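Local coordinates for protein putative peptidyl-prolyl cis-trans isomerase Cbf2 (Campylobacter jejuni, PDB 3RFW) that acts as a SurA-like chaperone and probably catalyses the cis-trans isomerisation of peptide bonds that precede proline, at residues Thr2-Asn7 against Ala39-Tyr44; Ile118-Glu123 against Lys127-Glu132; Thr192-Asn197 against His201-Glu206. All coordinates share one frame; numbering follows the deposited sequence.

Contact 1 of 3, residues Thr2-Asn7 against Ala39-Tyr44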
ATOM      1  N   THR A   2      15.829   8.338  40.788  1.00 48.71           N
ATOM      2  CA  THR A   2      16.014   9.623  40.154  1.00 47.79           C
ATOM      3  C   THR A   2      17.106   9.514  39.126  1.00 46.37           C
ATOM      4  O   THR A   2      18.186   9.031  39.425  1.00 48.08           O
ATOM      5  CB  THR A   2      16.395  10.657  41.186  1.00 46.24           C
ATOM      6  OG1 THR A   2      15.277  10.843  42.050  1.00 47.88           O
ATOM      7  CG2 THR A   2      16.747  11.979  40.522  1.00 47.47           C
ATOM      8  N   VAL A   3      16.805   9.885  37.889  1.00 44.75           N
ATOM      9  CA  VAL A   3      17.790   9.718  36.816  1.00 41.58           C
ATOM     10  C   VAL A   3      18.273  11.099  36.387  1.00 40.18           C
ATOM     11  O   VAL A   3      19.191  11.231  35.589  1.00 41.67           O
ATOM     12  CB  VAL A   3      17.194   8.931  35.615  1.00 39.90           C
ATOM     13  CG1 VAL A   3      16.994   7.472  35.996  1.00 42.56           C
ATOM     14  CG2 VAL A   3      15.863   9.556  35.169  1.00 36.17           C
ATOM     15  N   ALA A   4      17.582  12.129  36.859  1.00 40.06           N
ATOM     16  CA  ALA A   4      17.927  13.502  36.519  1.00 39.15           C
ATOM     17  C   ALA A   4      17.163  14.463  37.412  1.00 39.86           C
ATOM     18  O   ALA A   4      16.144  14.093  37.981  1.00 40.60           O
ATOM     19  CB  ALA A   4      17.631  13.785  35.044  1.00 37.07           C
ATOM     20  N   THR A   5      17.637  15.708  37.497  1.00 40.28           N
ATOM     21  CA  THR A   5      16.898  16.774  38.159  1.00 40.01           C
ATOM     22  C   THR A   5      16.853  17.884  37.156  1.00 37.98           C
ATOM     23  O   THR A   5      17.765  18.039  36.347  1.00 40.96           O
ATOM     24  CB  THR A   5      17.608  17.308  39.460  1.00 41.47           C
ATOM     25  OG1 THR A   5      18.845  17.945  39.105  1.00 45.08           O
ATOM     26  CG2 THR A   5      17.902  16.172  40.446  1.00 42.82           C
ATOM     27  N   VAL A   6      15.774  18.640  37.182  1.00 37.40           N
ATOM     28  CA  VAL A   6      15.573  19.746  36.273  1.00 33.35           C
ATOM     29  C   VAL A   6      15.112  20.907  37.102  1.00 35.59           C
ATOM     30  O   VAL A   6      14.056  20.829  37.732  1.00 33.82           O
ATOM     31  CB  VAL A   6      14.460  19.451  35.259  1.00 33.94           C
ATOM     32  CG1 VAL A   6      14.286  20.664  34.309  1.00 26.56           C
ATOM     33  CG2 VAL A   6      14.799  18.205  34.433  1.00 35.14           C
ATOM     34  N   ASN A   7      15.908  21.979  37.113  1.00 37.23           N
ATOM     35  CA  ASN A   7      15.744  23.099  38.039  1.00 36.54           C
ATOM     36  C   ASN A   7      15.518  22.662  39.485  1.00 37.58           C
ATOM     37  O   ASN A   7      14.747  23.272  40.205  1.00 38.97           O
ATOM     38  CB  ASN A   7      14.630  24.031  37.575  1.00 37.91           C
ATOM     39  CG  ASN A   7      14.926  24.679  36.230  1.00 42.05           C
ATOM     40  OD1 ASN A   7      14.018  24.970  35.435  1.00 44.52           O
ATOM     41  ND2 ASN A   7      16.183  24.971  35.999  1.00 43.20           N
ATOM     42  N   ALA A  39      19.487   9.107  25.894  1.00 40.42           N
ATOM     43  CA  ALA A  39      18.768   9.825  24.864  1.00 41.30           C
ATOM     44  C   ALA A  39      17.268   9.949  25.189  1.00 41.27           C
ATOM     45  O   ALA A  39      16.629  10.958  24.870  1.00 41.21           O
ATOM     46  CB  ALA A  39      18.957   9.149  23.549  1.00 42.68           C
ATOM     47  N   LEU A  40      16.721   8.938  25.852  1.00 38.46           N
ATOM     48  CA  LEU A  40      15.289   8.916  26.138  1.00 37.65           C
ATOM     49  C   LEU A  40      15.027   9.845  27.301  1.00 35.16           C
ATOM     50  O   LEU A  40      14.077  10.611  27.265  1.00 33.25           O
ATOM     51  CB  LEU A  40      14.793   7.497  26.460  1.00 35.26           C
ATOM     52  CG  LEU A  40      14.787   6.555  25.242  1.00 37.77           C
ATOM     53  CD1 LEU A  40      14.300   5.204  25.679  1.00 33.91           C
ATOM     54  CD2 LEU A  40      13.900   7.065  24.106  1.00 33.46           C
ATOM     55  N   ILE A  41      15.931   9.851  28.271  1.00 33.98           N
ATOM     56  CA  ILE A  41      15.860  10.830  29.350  1.00 35.17           C
ATOM     57  C   ILE A  41      15.900  12.290  28.863  1.00 37.01           C
ATOM     58  O   ILE A  41      15.055  13.094  29.261  1.00 39.38           O
ATOM     59  CB  ILE A  41      16.895  10.569  30.436  1.00 34.41           C
ATOM     60  CG1 ILE A  41      16.738   9.144  30.974  1.00 32.69           C
ATOM     61  CG2 ILE A  41      16.694  11.576  31.582  1.00 38.67           C
ATOM     62  CD1 ILE A  41      17.859   8.708  31.903  1.00 36.76           C
ATOM     63  N   GLN A  42      16.794  12.591  27.924  1.00 38.59           N
ATOM     64  CA  GLN A  42      16.877  13.930  27.305  1.00 41.55           C
ATOM     65  C   GLN A  42      15.571  14.291  26.629  1.00 38.42           C
ATOM     66  O   GLN A  42      15.083  15.394  26.767  1.00 37.61           O
ATOM     67  CB  GLN A  42      17.960  13.984  26.207  1.00 40.67           C
ATOM     68  CG  GLN A  42      19.398  14.053  26.700  1.00 52.26           C
ATOM     69  CD  GLN A  42      20.361  14.464  25.581  1.00 67.24           C
ATOM     70  OE1 GLN A  42      21.396  13.823  25.359  1.00 66.81           O
ATOM     71  NE2 GLN A  42      19.982  15.503  24.826  1.00 62.32           N
ATOM     72  N   GLN A  43      15.128  13.412  25.745  1.00 38.11           N
ATOM     73  CA  GLN A  43      13.866  13.605  25.061  1.00 37.11           C
ATOM     74  C   GLN A  43      12.700  13.889  26.045  1.00 36.10           C
ATOM     75  O   GLN A  43      11.925  14.834  25.855  1.00 34.04           O
ATOM     76  CB  GLN A  43      13.576  12.386  24.206  1.00 35.10           C
ATOM     77  CG  GLN A  43      12.378  12.575  23.306  1.00 48.25           C
ATOM     78  CD  GLN A  43      12.337  11.565  22.161  1.00 59.57           C
ATOM     79  OE1 GLN A  43      13.317  10.832  21.900  1.00 62.26           O
ATOM     80  NE2 GLN A  43      11.207  11.531  21.459  1.00 53.49           N
ATOM     81  N   TYR A  44      12.668  13.156  27.152  1.00 31.94           N
ATOM     82  CA  TYR A  44      11.587  13.273  28.129  1.00 31.33           C
ATOM     83  C   TYR A  44      11.656  14.597  28.875  1.00 30.58           C
ATOM     84  O   TYR A  44      10.635  15.301  29.025  1.00 32.32           O
ATOM     85  CB  TYR A  44      11.619  12.097  29.125  1.00 29.79           C
ATOM     86  CG  TYR A  44      10.558  12.214  30.218  1.00 32.57           C
ATOM     87  CD1 TYR A  44      10.830  12.886  31.410  1.00 30.44           C
ATOM     88  CD2 TYR A  44       9.247  11.790  29.989  1.00 32.54           C
ATOM     89  CE1 TYR A  44       9.835  13.146  32.345  1.00 32.58           C
ATOM     90  CE2 TYR A  44       8.243  11.997  30.952  1.00 37.71           C
ATOM     91  CZ  TYR A  44       8.543  12.659  32.129  1.00 37.56           C
ATOM     92  OH  TYR A  44       7.563  12.829  33.095  1.00 37.54           O
TER
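V3 and I41 carry most of this contact, meeting through aliphatic carbon alone. The terminal methyl of I41 lies against the branch point of the valine: CD1 of I41 is 3.8 Å from CB of V3 and 3.9 Å from CG2 of V3, which places it alongside the CB-CG2 bond. The two side chains cross obliquely, and the second branch of I41 adds a looser touch, with its CG2 4.2 Å from CG2 of V3. The torsions of I41 present both branches: CG2 stands anti to the backbone N, while CD1 is carried outward on an extended chain (chi2 171°). A4 supplies the remaining piece, its CB lying 4.2 Å from I41 CG2, so the isoleucine meets two consecutive residues of strand 2-6.

That two neighbours in sequence can both point at one helix residue is explained by the strand itself. V3 and A4 both face I11 of strand 9-12 and both make backbone hydrogen bonds with it, which is a classic beta bulge. In a regular strand, adjacent side chains would alternate between the faces; here both CB atoms are directed toward helix 34-56. The N-terminal hairpin thereby packs on a helix that begins about thirty residues later. No hydrogen bond links the two segments, and the buried surface is modest, 107 Å² summed over both sides.

Further residues extend the apolar layer: F29 touches I41, and I45 on the next turn of the helix touches both A4 and V6. A strand of the second subunit pairs antiparallel with A4, T5 and V6, continuing the sheet across the dimer interface, and Y251 of that subunit packs on I41 and Q42.

Contact 2 of 3, residues Ile118-Glu123 against Lys127-Glu132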
ATOM      1  N   ILE A 118      -2.378 -22.974 -28.487  1.00 50.25           N
ATOM      2  CA  ILE A 118      -2.254 -22.339 -29.805  1.00 50.06           C
ATOM      3  C   ILE A 118      -3.651 -22.017 -30.314  1.00 50.04           C
ATOM      4  O   ILE A 118      -4.516 -22.870 -30.296  1.00 50.38           O
ATOM      5  CB  ILE A 118      -1.578 -23.299 -30.815  1.00 49.53           C
ATOM      6  CG1 ILE A 118      -0.115 -23.524 -30.441  1.00 47.47           C
ATOM      7  CG2 ILE A 118      -1.716 -22.777 -32.235  1.00 49.54           C
ATOM      8  CD1 ILE A 118       0.561 -24.593 -31.253  1.00 49.35           C
ATOM      9  N   LEU A 119      -3.884 -20.787 -30.752  1.00 51.47           N
ATOM     10  CA  LEU A 119      -5.212 -20.408 -31.225  1.00 52.54           C
ATOM     11  C   LEU A 119      -5.176 -20.120 -32.720  1.00 53.33           C
ATOM     12  O   LEU A 119      -4.234 -19.509 -33.224  1.00 55.16           O
ATOM     13  CB  LEU A 119      -5.766 -19.208 -30.433  1.00 52.75           C
ATOM     14  CG  LEU A 119      -7.055 -18.513 -30.915  1.00 54.77           C
ATOM     15  CD1 LEU A 119      -8.230 -19.484 -30.922  1.00 58.60           C
ATOM     16  CD2 LEU A 119      -7.393 -17.309 -30.029  1.00 56.39           C
ATOM     17  N   VAL A 120      -6.180 -20.612 -33.432  1.00 52.76           N
ATOM     18  CA  VAL A 120      -6.291 -20.403 -34.857  1.00 54.58           C
ATOM     19  C   VAL A 120      -7.772 -20.308 -35.178  1.00 56.46           C
ATOM     20  O   VAL A 120      -8.615 -20.609 -34.328  1.00 55.40           O
ATOM     21  CB  VAL A 120      -5.688 -21.582 -35.650  1.00 55.61           C
ATOM     22  CG1 VAL A 120      -4.165 -21.646 -35.460  1.00 52.76           C
ATOM     23  CG2 VAL A 120      -6.361 -22.904 -35.247  1.00 53.48           C
ATOM     24  N   ALA A 121      -8.091 -19.911 -36.404  1.00 57.22           N
ATOM     25  CA  ALA A 121      -9.407 -19.350 -36.680  1.00 59.91           C
ATOM     26  C   ALA A 121     -10.317 -20.435 -37.226  1.00 60.89           C
ATOM     27  O   ALA A 121     -11.539 -20.278 -37.272  1.00 62.47           O
ATOM     28  CB  ALA A 121      -9.292 -18.171 -37.682  1.00 60.50           C
ATOM     29  N   THR A 122      -9.713 -21.564 -37.569  1.00 62.33           N
ATOM     30  CA  THR A 122     -10.333 -22.545 -38.441  1.00 64.00           C
ATOM     31  C   THR A 122     -10.055 -23.960 -37.912  1.00 64.18           C
ATOM     32  O   THR A 122      -8.939 -24.266 -37.494  1.00 62.17           O
ATOM     33  CB  THR A 122      -9.779 -22.385 -39.873  1.00 64.70           C
ATOM     34  OG1 THR A 122     -10.716 -21.658 -40.679  1.00 66.99           O
ATOM     35  CG2 THR A 122      -9.472 -23.722 -40.509  1.00 63.97           C
ATOM     36  N   GLU A 123     -11.095 -24.791 -37.865  1.00 65.74           N
ATOM     37  CA  GLU A 123     -10.982 -26.149 -37.324  1.00 66.39           C
ATOM     38  C   GLU A 123      -9.838 -26.916 -37.977  1.00 65.93           C
ATOM     39  O   GLU A 123      -9.115 -27.674 -37.308  1.00 65.33           O
ATOM     40  CB  GLU A 123     -12.293 -26.921 -37.499  1.00 67.14           C
ATOM     41  CG  GLU A 123     -12.232 -28.365 -36.972  1.00 71.85           C
ATOM     42  CD  GLU A 123     -13.356 -29.261 -37.499  1.00 75.59           C
ATOM     43  OE1 GLU A 123     -14.149 -28.815 -38.357  1.00 76.86           O
ATOM     44  OE2 GLU A 123     -13.438 -30.423 -37.057  1.00 75.53           O
ATOM     45  N   LYS A 127      -6.408 -28.905 -36.684  1.00 59.08           N
ATOM     46  CA  LYS A 127      -6.076 -30.306 -36.956  1.00 59.38           C
ATOM     47  C   LYS A 127      -4.666 -30.472 -37.513  1.00 58.69           C
ATOM     48  O   LYS A 127      -3.968 -31.439 -37.183  1.00 57.52           O
ATOM     49  CB  LYS A 127      -7.093 -30.943 -37.909  1.00 60.29           C
ATOM     50  CG  LYS A 127      -8.482 -31.141 -37.306  1.00 63.94           C
ATOM     51  CD  LYS A 127      -9.272 -32.191 -38.086  1.00 68.13           C
ATOM     52  CE  LYS A 127     -10.746 -32.139 -37.742  1.00 69.89           C
ATOM     53  NZ  LYS A 127     -11.606 -32.108 -38.957  1.00 71.71           N
ATOM     54  N   ASP A 128      -4.242 -29.514 -38.329  1.00 58.95           N
ATOM     55  CA  ASP A 128      -2.916 -29.560 -38.953  1.00 60.79           C
ATOM     56  C   ASP A 128      -1.804 -29.332 -37.945  1.00 60.07           C
ATOM     57  O   ASP A 128      -0.734 -29.929 -38.051  1.00 60.49           O
ATOM     58  CB  ASP A 128      -2.789 -28.520 -40.080  1.00 62.38           C
ATOM     59  CG  ASP A 128      -3.503 -28.943 -41.363  1.00 68.22           C
ATOM     60  OD1 ASP A 128      -4.424 -29.789 -41.296  1.00 74.59           O
ATOM     61  OD2 ASP A 128      -3.158 -28.402 -42.440  1.00 73.98           O
ATOM     62  N   ILE A 129      -1.997 -28.390 -37.029  1.00 59.38           N
ATOM     63  CA  ILE A 129      -1.056 -28.285 -35.917  1.00 58.37           C
ATOM     64  C   ILE A 129      -1.033 -29.601 -35.155  1.00 58.20           C
ATOM     65  O   ILE A 129       0.039 -30.146 -34.884  1.00 57.21           O
ATOM     66  CB  ILE A 129      -1.374 -27.117 -34.956  1.00 59.10           C
ATOM     67  CG1 ILE A 129      -0.988 -25.785 -35.608  1.00 59.44           C
ATOM     68  CG2 ILE A 129      -0.634 -27.298 -33.605  1.00 52.64           C
ATOM     69  CD1 ILE A 129      -1.969 -24.667 -35.323  1.00 61.58           C
ATOM     70  N   ILE A 130      -2.215 -30.131 -34.856  1.00 58.46           N
ATOM     71  CA  ILE A 130      -2.314 -31.383 -34.109  1.00 61.80           C
ATOM     72  C   ILE A 130      -1.512 -32.488 -34.796  1.00 63.95           C
ATOM     73  O   ILE A 130      -0.665 -33.142 -34.168  1.00 62.62           O
ATOM     74  CB  ILE A 130      -3.778 -31.806 -33.909  1.00 61.52           C
ATOM     75  CG1 ILE A 130      -4.396 -30.996 -32.758  1.00 60.23           C
ATOM     76  CG2 ILE A 130      -3.861 -33.307 -33.607  1.00 64.33           C
ATOM     77  CD1 ILE A 130      -5.900 -31.132 -32.637  1.00 56.80           C
ATOM     78  N   ASN A 131      -1.681 -32.564 -36.118  1.00 66.65           N
ATOM     79  CA  ASN A 131      -0.854 -33.378 -37.015  1.00 68.57           C
ATOM     80  C   ASN A 131       0.656 -33.223 -36.899  1.00 69.74           C
ATOM     81  O   ASN A 131       1.386 -34.219 -36.867  1.00 69.91           O
ATOM     82  CB  ASN A 131      -1.243 -33.090 -38.461  1.00 70.19           C
ATOM     83  CG  ASN A 131      -2.275 -34.038 -38.970  1.00 70.27           C
ATOM     84  OD1 ASN A 131      -3.420 -33.649 -39.224  1.00 71.42           O
ATOM     85  ND2 ASN A 131      -1.895 -35.312 -39.094  1.00 70.95           N
ATOM     86  N   GLU A 132       1.130 -31.984 -36.979  1.00 70.07           N
ATOM     87  CA  GLU A 132       2.561 -31.727 -36.907  1.00 71.73           C
ATOM     88  C   GLU A 132       3.178 -32.244 -35.613  1.00 72.28           C
ATOM     89  O   GLU A 132       4.377 -32.550 -35.576  1.00 72.94           O
ATOM     90  CB  GLU A 132       2.852 -30.234 -37.052  1.00 72.14           C
ATOM     91  CG  GLU A 132       3.577 -29.875 -38.338  1.00 75.80           C
ATOM     92  CD  GLU A 132       3.816 -28.388 -38.470  1.00 76.48           C
ATOM     93  OE1 GLU A 132       4.992 -27.972 -38.378  1.00 79.31           O
ATOM     94  OE2 GLU A 132       2.826 -27.639 -38.642  1.00 75.75           O
TER
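E123 and K127 are joined twice, once through the backbone and once through their side chains. The backbone bond runs from K127 N to E123 O, 3.0 Å. It is the i to i+4 bond of the first turn of helix 123-133, which follows T122 at the N-cap position. On the outside of the same turn, K127 NZ forms a salt bridge with E123 OE2 at 3.1 Å, a weak hydrogen bond by its geometry. The glutamate reaches it with CG anti to the backbone N and an extended chain, whereas the lysine bends at its last torsion (chi4 131°). The bend swings NZ toward the carboxylate; CE of K127, placed by the earlier torsions, is 3.3 Å from E123 OE2. Both residues are exposed, so solvent probably moderates this attraction.

Inward of the pair the contact becomes apolar and belongs to I129. Its CD1 rests over the notch between two strand side chains, 3.6 Å from CG2 of I118 and 3.7 Å from CG1 of V120. Toward V120 the approach is tip to tip; I118 meets it at a slant, and the exchange is reciprocal, since CD1 of I118 is 3.8 Å from CG2 of I129.

A strand running straight into the helix packed on its face makes this a beta-alpha unit of the PpiC-type, parvulin-like domain. I118 and V120 point to the same face of strand 108-120, with L119 turned to the other, as expected for alternating residues. I118 also meets F145, L148 and A149 of helix 138-152, so helices 123-133 and 138-152 share that face of the antiparallel sheet. I129 and I130 extend the packing onto V202 of strand 199-213, while K127 and I130 reach P193 within the interrupted strand 188-196.

Contact 3 of 3, residues Thr192-Asn197 against His201-Glu206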
ATOM      1  N   THR A 192      -7.954 -33.435 -30.111  1.00 64.75           N
ATOM      2  CA  THR A 192      -9.031 -32.806 -30.869  1.00 65.66           C
ATOM      3  C   THR A 192      -9.120 -31.327 -30.560  1.00 65.95           C
ATOM      4  O   THR A 192      -9.039 -30.926 -29.393  1.00 66.78           O
ATOM      5  CB  THR A 192     -10.396 -33.486 -30.631  1.00 65.46           C
ATOM      6  OG1 THR A 192     -10.520 -34.593 -31.525  1.00 66.18           O
ATOM      7  CG2 THR A 192     -11.552 -32.526 -30.897  1.00 66.89           C
ATOM      8  N   PRO A 193      -9.239 -30.503 -31.618  1.00 66.18           N
ATOM      9  CA  PRO A 193      -9.495 -29.071 -31.495  1.00 65.09           C
ATOM     10  C   PRO A 193     -10.580 -28.753 -30.466  1.00 64.22           C
ATOM     11  O   PRO A 193     -11.573 -29.475 -30.375  1.00 64.23           O
ATOM     12  CB  PRO A 193      -9.939 -28.687 -32.905  1.00 66.10           C
ATOM     13  CG  PRO A 193      -9.134 -29.591 -33.787  1.00 64.22           C
ATOM     14  CD  PRO A 193      -8.966 -30.889 -33.017  1.00 66.13           C
ATOM     15  N   VAL A 194     -10.333 -27.733 -29.645  1.00 62.51           N
ATOM     16  CA  VAL A 194     -11.315 -27.242 -28.673  1.00 62.11           C
ATOM     17  C   VAL A 194     -11.951 -25.967 -29.203  1.00 62.55           C
ATOM     18  O   VAL A 194     -11.245 -25.017 -29.532  1.00 61.60           O
ATOM     19  CB  VAL A 194     -10.640 -26.903 -27.318  1.00 62.26           C
ATOM     20  CG1 VAL A 194     -11.668 -26.433 -26.290  1.00 58.96           C
ATOM     21  CG2 VAL A 194      -9.815 -28.095 -26.795  1.00 63.03           C
ATOM     22  N   LYS A 195     -13.277 -25.924 -29.223  1.00 63.56           N
ATOM     23  CA  LYS A 195     -13.997 -24.799 -29.812  1.00 65.86           C
ATOM     24  C   LYS A 195     -14.478 -23.805 -28.762  1.00 66.64           C
ATOM     25  O   LYS A 195     -15.195 -24.173 -27.832  1.00 67.20           O
ATOM     26  CB  LYS A 195     -15.191 -25.295 -30.639  1.00 67.31           C
ATOM     27  N   THR A 196     -14.125 -22.533 -28.939  1.00 67.40           N
ATOM     28  CA  THR A 196     -14.683 -21.458 -28.106  1.00 67.90           C
ATOM     29  C   THR A 196     -15.185 -20.271 -28.945  1.00 68.13           C
ATOM     30  O   THR A 196     -15.147 -20.303 -30.176  1.00 66.76           O
ATOM     31  CB  THR A 196     -13.641 -20.915 -27.090  1.00 68.03           C
ATOM     32  OG1 THR A 196     -12.612 -20.201 -27.792  1.00 66.43           O
ATOM     33  CG2 THR A 196     -13.020 -22.042 -26.276  1.00 67.86           C
ATOM     34  N   ASN A 197     -15.559 -19.196 -28.250  1.00 69.11           N
ATOM     35  CA  ASN A 197     -15.813 -17.887 -28.870  1.00 70.43           C
ATOM     36  C   ASN A 197     -14.595 -17.242 -29.548  1.00 70.57           C
ATOM     37  O   ASN A 197     -14.750 -16.318 -30.349  1.00 69.99           O
ATOM     38  CB  ASN A 197     -16.399 -16.911 -27.840  1.00 70.14           C
ATOM     39  N   HIS A 201      -8.673 -24.140 -30.477  1.00 57.03           N
ATOM     40  CA  HIS A 201      -7.416 -24.220 -29.722  1.00 53.99           C
ATOM     41  C   HIS A 201      -6.790 -25.602 -29.763  1.00 53.90           C
ATOM     42  O   HIS A 201      -7.483 -26.606 -29.698  1.00 53.65           O
ATOM     43  CB  HIS A 201      -7.606 -23.836 -28.259  1.00 52.66           C
ATOM     44  CG  HIS A 201      -8.554 -22.705 -28.038  1.00 53.07           C
ATOM     45  ND1 HIS A 201      -8.242 -21.624 -27.241  1.00 56.26           N
ATOM     46  CD2 HIS A 201      -9.822 -22.505 -28.467  1.00 52.84           C
ATOM     47  CE1 HIS A 201      -9.289 -20.823 -27.163  1.00 51.23           C
ATOM     48  NE2 HIS A 201     -10.260 -21.334 -27.898  1.00 52.34           N
ATOM     49  N   VAL A 202      -5.464 -25.635 -29.753  1.00 53.26           N
ATOM     50  CA  VAL A 202      -4.728 -26.798 -29.302  1.00 52.05           C
ATOM     51  C   VAL A 202      -4.054 -26.509 -27.958  1.00 52.16           C
ATOM     52  O   VAL A 202      -3.301 -25.537 -27.819  1.00 52.36           O
ATOM     53  CB  VAL A 202      -3.659 -27.216 -30.345  1.00 52.90           C
ATOM     54  CG1 VAL A 202      -2.966 -28.509 -29.924  1.00 49.72           C
ATOM     55  CG2 VAL A 202      -4.299 -27.352 -31.750  1.00 50.11           C
ATOM     56  N   ILE A 203      -4.268 -27.400 -26.992  1.00 50.57           N
ATOM     57  CA  ILE A 203      -3.775 -27.208 -25.624  1.00 47.82           C
ATOM     58  C   ILE A 203      -2.694 -28.239 -25.302  1.00 47.85           C
ATOM     59  O   ILE A 203      -2.838 -29.432 -25.629  1.00 48.23           O
ATOM     60  CB  ILE A 203      -4.906 -27.373 -24.630  1.00 47.96           C
ATOM     61  CG1 ILE A 203      -6.107 -26.514 -25.049  1.00 46.41           C
ATOM     62  CG2 ILE A 203      -4.436 -27.055 -23.214  1.00 48.03           C
ATOM     63  CD1 ILE A 203      -7.185 -26.445 -23.997  1.00 41.82           C
ATOM     64  N   LEU A 204      -1.577 -27.769 -24.753  1.00 44.26           N
ATOM     65  CA  LEU A 204      -0.597 -28.664 -24.145  1.00 46.79           C
ATOM     66  C   LEU A 204      -0.565 -28.468 -22.623  1.00 46.91           C
ATOM     67  O   LEU A 204      -0.291 -27.368 -22.149  1.00 45.74           O
ATOM     68  CB  LEU A 204       0.794 -28.422 -24.727  1.00 44.57           C
ATOM     69  CG  LEU A 204       1.932 -29.098 -23.976  1.00 46.17           C
ATOM     70  CD1 LEU A 204       1.838 -30.631 -24.079  1.00 41.10           C
ATOM     71  CD2 LEU A 204       3.260 -28.595 -24.483  1.00 47.03           C
ATOM     72  N   LYS A 205      -0.857 -29.529 -21.872  1.00 47.09           N
ATOM     73  CA  LYS A 205      -0.852 -29.448 -20.417  1.00 47.60           C
ATOM     74  C   LYS A 205       0.507 -29.821 -19.858  1.00 48.71           C
ATOM     75  O   LYS A 205       0.997 -30.925 -20.087  1.00 48.24           O
ATOM     76  CB  LYS A 205      -1.929 -30.358 -19.813  1.00 48.92           C
ATOM     77  N   GLU A 206       1.098 -28.909 -19.092  1.00 48.47           N
ATOM     78  CA  GLU A 206       2.431 -29.126 -18.544  1.00 49.74           C
ATOM     79  C   GLU A 206       2.347 -29.835 -17.184  1.00 50.25           C
ATOM     80  O   GLU A 206       3.130 -30.746 -16.899  1.00 49.62           O
ATOM     81  CB  GLU A 206       3.169 -27.790 -18.414  1.00 49.34           C
ATOM     82  CG  GLU A 206       4.631 -27.902 -17.946  1.00 55.79           C
ATOM     83  CD  GLU A 206       5.361 -26.556 -17.919  1.00 57.93           C
ATOM     84  OE1 GLU A 206       4.847 -25.573 -18.504  1.00 55.16           O
ATOM     85  OE2 GLU A 206       6.456 -26.487 -17.318  1.00 62.14           O
TER
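H201 presents the edge of its imidazole to T196, and the two side chains cross at about a right angle. OG1 of T196 lies in the ring plane, 2.6 Å from NE2 of H201, a short hydrogen bond in which either atom could be the donor. The threonine methyl sits close by, its CG2 3.3 Å from that same NE2. With chi1 at 69°, OG1 of T196 lies between its own backbone N and carbonyl carbon, and there it also bonds to F198 N in the turn. Two bonds thus grip the hydroxyl, one to the ring and one to the backbone.

At the same edge region CD2 of H201 is 3.1 Å from O of V194, near the ring plane, which probably helps to fix the ring. This carbonyl is engaged principally by H201 N, at 2.9 Å, and the return bond from V194 N to H201 O spans 3.1 Å with a nearly straight angle of 172°. Together they make V194 and H201 a hydrogen-bonded antiparallel pair. Their side chains share a sheet face with I203, whose CD1 is 4.2 Å from CG2 of V194. V194-H201 is the one bridge between these segments; the short strand axes are inclined at 124°, and pairing resumes where I203 bonds to T190.

P193, just before the bridge, adds a contact, its CA 3.7 Å from O of H201, and touches A126 of helix 123-133. The H201 ring also meets the rings of F177 and H117. A threonine bonded to a histidine that neighbours a second histidine on the adjoining strand is consistent with the dual-histidine active-site motif of parvulin-type prolyl isomerases, here at the end of the hairpin formed by strands 188-196 and 199-213.

How the contacts relate
From the N terminus, contact 1 closes the first loop, bringing helix 34-56 back to strand 2-6 after 31 intervening residues. Contacts 2 and 3 follow in series, each closing a short loop of three residues: the start of a helix after a strand, then a hairpin turn. None nests within or crosses another. Contact 1 lies about 81 Å, centre to centre, from contact 2, on the opposite side of the chain's centre. The centres of contacts 2 and 3 are 9 Å apart in the parvulin-like domain, and they touch: I118 N probably hydrogen-bonds to V202 O between neighbouring strands, while helix 123-133 rests against the hairpin.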